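Local coordinates for protein nucleoporin nup120 (Schizosaccharomyces pombe, PDB 4GQ2) that serves as a structural component of the nuclear pore complex, the assembly through which traffic between nucleus and cytoplasm passes, at residues D212-F217 with K258-D263. Sequence-based numbering, arbitrary orientation.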
ATOM      1  N   ASP A 212     -20.384 -25.627  47.902  1.00119.96           N
ATOM      2  CA  ASP A 212     -21.034 -26.385  46.821  1.00134.01           C
ATOM      3  C   ASP A 212     -22.211 -27.212  47.348  1.00146.90           C
ATOM      4  O   ASP A 212     -22.295 -28.421  47.105  1.00149.38           O
ATOM      5  CB  ASP A 212     -20.024 -27.281  46.081  1.00129.38           C
ATOM      6  CG  ASP A 212     -19.158 -26.514  45.091  1.00117.06           C
ATOM      7  OD1 ASP A 212     -19.413 -25.313  44.858  1.00103.43           O
ATOM      8  OD2 ASP A 212     -18.219 -27.121  44.534  1.00116.75           O
ATOM      9  N   SER A 213     -23.116 -26.544  48.063  1.00136.16           N
ATOM     10  CA  SER A 213     -24.185 -27.206  48.816  1.00123.73           C
ATOM     11  C   SER A 213     -25.339 -27.731  47.950  1.00105.53           C
ATOM     12  O   SER A 213     -26.487 -27.286  48.075  1.00 98.61           O
ATOM     13  CB  SER A 213     -24.706 -26.279  49.923  1.00129.74           C
ATOM     14  OG  SER A 213     -25.159 -25.046  49.390  1.00124.25           O
ATOM     15  N   SER A 214     -25.018 -28.686  47.079  1.00 90.62           N
ATOM     16  CA  SER A 214     -26.009 -29.349  46.237  1.00 87.55           C
ATOM     17  C   SER A 214     -26.667 -30.501  47.002  1.00 94.32           C
ATOM     18  O   SER A 214     -26.282 -31.666  46.851  1.00101.46           O
ATOM     19  CB  SER A 214     -25.361 -29.841  44.938  1.00 81.99           C
ATOM     20  OG  SER A 214     -24.239 -30.666  45.202  1.00 97.61           O
ATOM     21  N   TYR A 215     -27.649 -30.153  47.835  1.00 98.64           N
ATOM     22  CA  TYR A 215     -28.372 -31.106  48.688  1.00102.82           C
ATOM     23  C   TYR A 215     -28.953 -32.283  47.903  1.00 85.50           C
ATOM     24  O   TYR A 215     -28.701 -33.444  48.228  1.00 66.57           O
ATOM     25  CB  TYR A 215     -29.487 -30.380  49.458  1.00123.94           C
ATOM     26  CG  TYR A 215     -29.128 -29.950  50.870  1.00133.15           C
ATOM     27  CD1 TYR A 215     -27.873 -29.412  51.171  1.00138.12           C
ATOM     28  CD2 TYR A 215     -30.062 -30.059  51.903  1.00129.46           C
ATOM     29  CE1 TYR A 215     -27.554 -29.017  52.464  1.00135.53           C
ATOM     30  CE2 TYR A 215     -29.752 -29.666  53.197  1.00120.98           C
ATOM     31  CZ  TYR A 215     -28.500 -29.147  53.472  1.00130.99           C
ATOM     32  OH  TYR A 215     -28.192 -28.756  54.756  1.00126.47           O
ATOM     33  N   LEU A 216     -29.723 -31.962  46.866  1.00 88.12           N
ATOM     34  CA  LEU A 216     -30.313 -32.952  45.972  1.00 80.60           C
ATOM     35  C   LEU A 216     -29.999 -32.604  44.522  1.00 72.98           C
ATOM     36  O   LEU A 216     -29.757 -31.440  44.195  1.00 74.85           O
ATOM     37  CB  LEU A 216     -31.835 -32.996  46.152  1.00 84.37           C
ATOM     38  CG  LEU A 216     -32.456 -33.420  47.486  1.00 79.84           C
ATOM     39  CD1 LEU A 216     -33.942 -33.099  47.479  1.00 76.61           C
ATOM     40  CD2 LEU A 216     -32.227 -34.898  47.769  1.00 77.36           C
ATOM     41  N   PHE A 217     -30.000 -33.615  43.657  1.00 68.70           N
ATOM     42  CA  PHE A 217     -29.948 -33.373  42.218  1.00 69.75           C
ATOM     43  C   PHE A 217     -31.087 -34.036  41.458  1.00 69.22           C
ATOM     44  O   PHE A 217     -31.473 -35.169  41.752  1.00 71.62           O
ATOM     45  CB  PHE A 217     -28.574 -33.704  41.603  1.00 81.59           C
ATOM     46  CG  PHE A 217     -28.104 -35.121  41.811  1.00 70.85           C
ATOM     47  CD1 PHE A 217     -28.453 -36.128  40.914  1.00 72.51           C
ATOM     48  CD2 PHE A 217     -27.254 -35.436  42.872  1.00 69.78           C
ATOM     49  CE1 PHE A 217     -27.994 -37.427  41.089  1.00 71.36           C
ATOM     50  CE2 PHE A 217     -26.789 -36.733  43.048  1.00 65.51           C
ATOM     51  CZ  PHE A 217     -27.161 -37.730  42.157  1.00 65.15           C
ATOM     52  N   LYS A 258     -22.143 -32.625  36.659  1.00 63.94           N
ATOM     53  CA  LYS A 258     -23.299 -32.002  37.295  1.00 69.24           C
ATOM     54  C   LYS A 258     -23.447 -30.529  36.898  1.00 66.29           C
ATOM     55  O   LYS A 258     -22.516 -29.735  37.052  1.00 59.97           O
ATOM     56  CB  LYS A 258     -23.214 -32.117  38.820  1.00 72.25           C
ATOM     57  CG  LYS A 258     -23.979 -33.280  39.431  1.00 78.98           C
ATOM     58  CD  LYS A 258     -23.096 -34.494  39.654  1.00 78.77           C
ATOM     59  CE  LYS A 258     -23.793 -35.516  40.536  1.00 79.28           C
ATOM     60  NZ  LYS A 258     -23.035 -36.793  40.593  1.00 84.20           N
ATOM     61  N   LEU A 259     -24.624 -30.172  36.394  1.00 68.08           N
ATOM     62  CA  LEU A 259     -24.939 -28.785  36.062  1.00 66.66           C
ATOM     63  C   LEU A 259     -25.562 -28.090  37.274  1.00 64.95           C
ATOM     64  O   LEU A 259     -26.708 -28.364  37.636  1.00 64.65           O
ATOM     65  CB  LEU A 259     -25.864 -28.717  34.837  1.00 52.16           C
ATOM     66  CG  LEU A 259     -26.151 -27.362  34.173  1.00 56.59           C
ATOM     67  CD1 LEU A 259     -24.881 -26.640  33.735  1.00 57.67           C
ATOM     68  CD2 LEU A 259     -27.092 -27.537  32.990  1.00 49.51           C
ATOM     69  N   LYS A 260     -24.793 -27.194  37.890  1.00 55.60           N
ATOM     70  CA  LYS A 260     -25.174 -26.556  39.148  1.00 61.84           C
ATOM     71  C   LYS A 260     -25.449 -25.065  38.992  1.00 72.69           C
ATOM     72  O   LYS A 260     -24.744 -24.361  38.264  1.00 71.90           O
ATOM     73  CB  LYS A 260     -24.073 -26.743  40.198  1.00 65.98           C
ATOM     74  CG  LYS A 260     -23.447 -28.129  40.223  1.00 68.24           C
ATOM     75  CD  LYS A 260     -22.539 -28.318  41.427  1.00 61.00           C
ATOM     76  CE  LYS A 260     -22.003 -29.741  41.461  1.00 71.05           C
ATOM     77  NZ  LYS A 260     -21.228 -30.040  42.697  1.00 74.19           N
ATOM     78  N   VAL A 261     -26.475 -24.595  39.696  1.00 71.72           N
ATOM     79  CA  VAL A 261     -26.775 -23.167  39.785  1.00 61.39           C
ATOM     80  C   VAL A 261     -26.468 -22.673  41.197  1.00 64.14           C
ATOM     81  O   VAL A 261     -27.096 -23.114  42.164  1.00 71.36           O
ATOM     82  CB  VAL A 261     -28.249 -22.872  39.456  1.00 53.46           C
ATOM     83  CG1 VAL A 261     -28.478 -21.373  39.337  1.00 52.04           C
ATOM     84  CG2 VAL A 261     -28.659 -23.579  38.177  1.00 52.05           C
ATOM     85  N   LEU A 262     -25.496 -21.771  41.309  1.00 56.82           N
ATOM     86  CA  LEU A 262     -25.108 -21.207  42.599  1.00 60.23           C
ATOM     87  C   LEU A 262     -25.721 -19.826  42.788  1.00 65.64           C
ATOM     88  O   LEU A 262     -25.542 -18.939  41.949  1.00 71.58           O
ATOM     89  CB  LEU A 262     -23.587 -21.116  42.711  1.00 61.17           C
ATOM     90  CG  LEU A 262     -23.033 -20.824  44.107  1.00 74.74           C
ATOM     91  CD1 LEU A 262     -22.835 -22.116  44.887  1.00 86.58           C
ATOM     92  CD2 LEU A 262     -21.725 -20.053  44.011  1.00 77.11           C
ATOM     93  N   ASP A 263     -26.446 -19.645  43.887  1.00 65.05           N
ATOM     94  CA  ASP A 263     -27.053 -18.353  44.179  1.00 63.38           C
ATOM     95  C   ASP A 263     -26.060 -17.490  44.943  1.00 75.06           C
ATOM     96  O   ASP A 263     -25.748 -17.766  46.101  1.00 67.72           O
ATOM     97  CB  ASP A 263     -28.352 -18.519  44.968  1.00 62.10           C
ATOM     98  CG  ASP A 263     -29.086 -17.207  45.175  1.00 71.00           C
ATOM     99  OD1 ASP A 263     -29.045 -16.335  44.282  1.00 85.22           O
ATOM    100  OD2 ASP A 263     -29.711 -17.048  46.241  1.00 78.00           O
TER
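The Phe217 ring lies over the end of the Lys258 side chain, in the beta-propeller domain of this nucleoporin. Strand 258-263 is the third strand of a four-stranded antiparallel blade, between strands 249-254 and 268-274. Segment 212-217 belongs to the loop that leads from strand 204-210 of the preceding blade into this one. The lysine presents its CE to one ring face, with CE 4.1 Å from Phe217 CE2, offset toward the rim. This is a CH-pi contact. The ammonium adds a cation-pi interaction, with Lys258 NZ 4.8 Å from the centroid of the Phe217 ring and 25° off its normal. A bend at chi2 (95°) turns the lysine chain, which runs extended from there to NZ. Salt bridges to Asp256 and Glu274 hold the same NZ, so the ring shares a cation that already has two carboxylate partners. Phe217 also touches Thr272 and Glu274 on the neighbouring strand 268-274.

Further along the strand, Lys260 reaches Ser214 with an extended chain. Its NZ stays 4.0 Å from Ser214 OG, a loose polar approach. Asp212 probably adds a weak electrostatic pull on this ammonium. Ser213 and Ser214 are each the centre of an inverse gamma turn, which folds the loop tightly here. The first turn is closed by Ser214 N, 2.7 Å from Asp212 O.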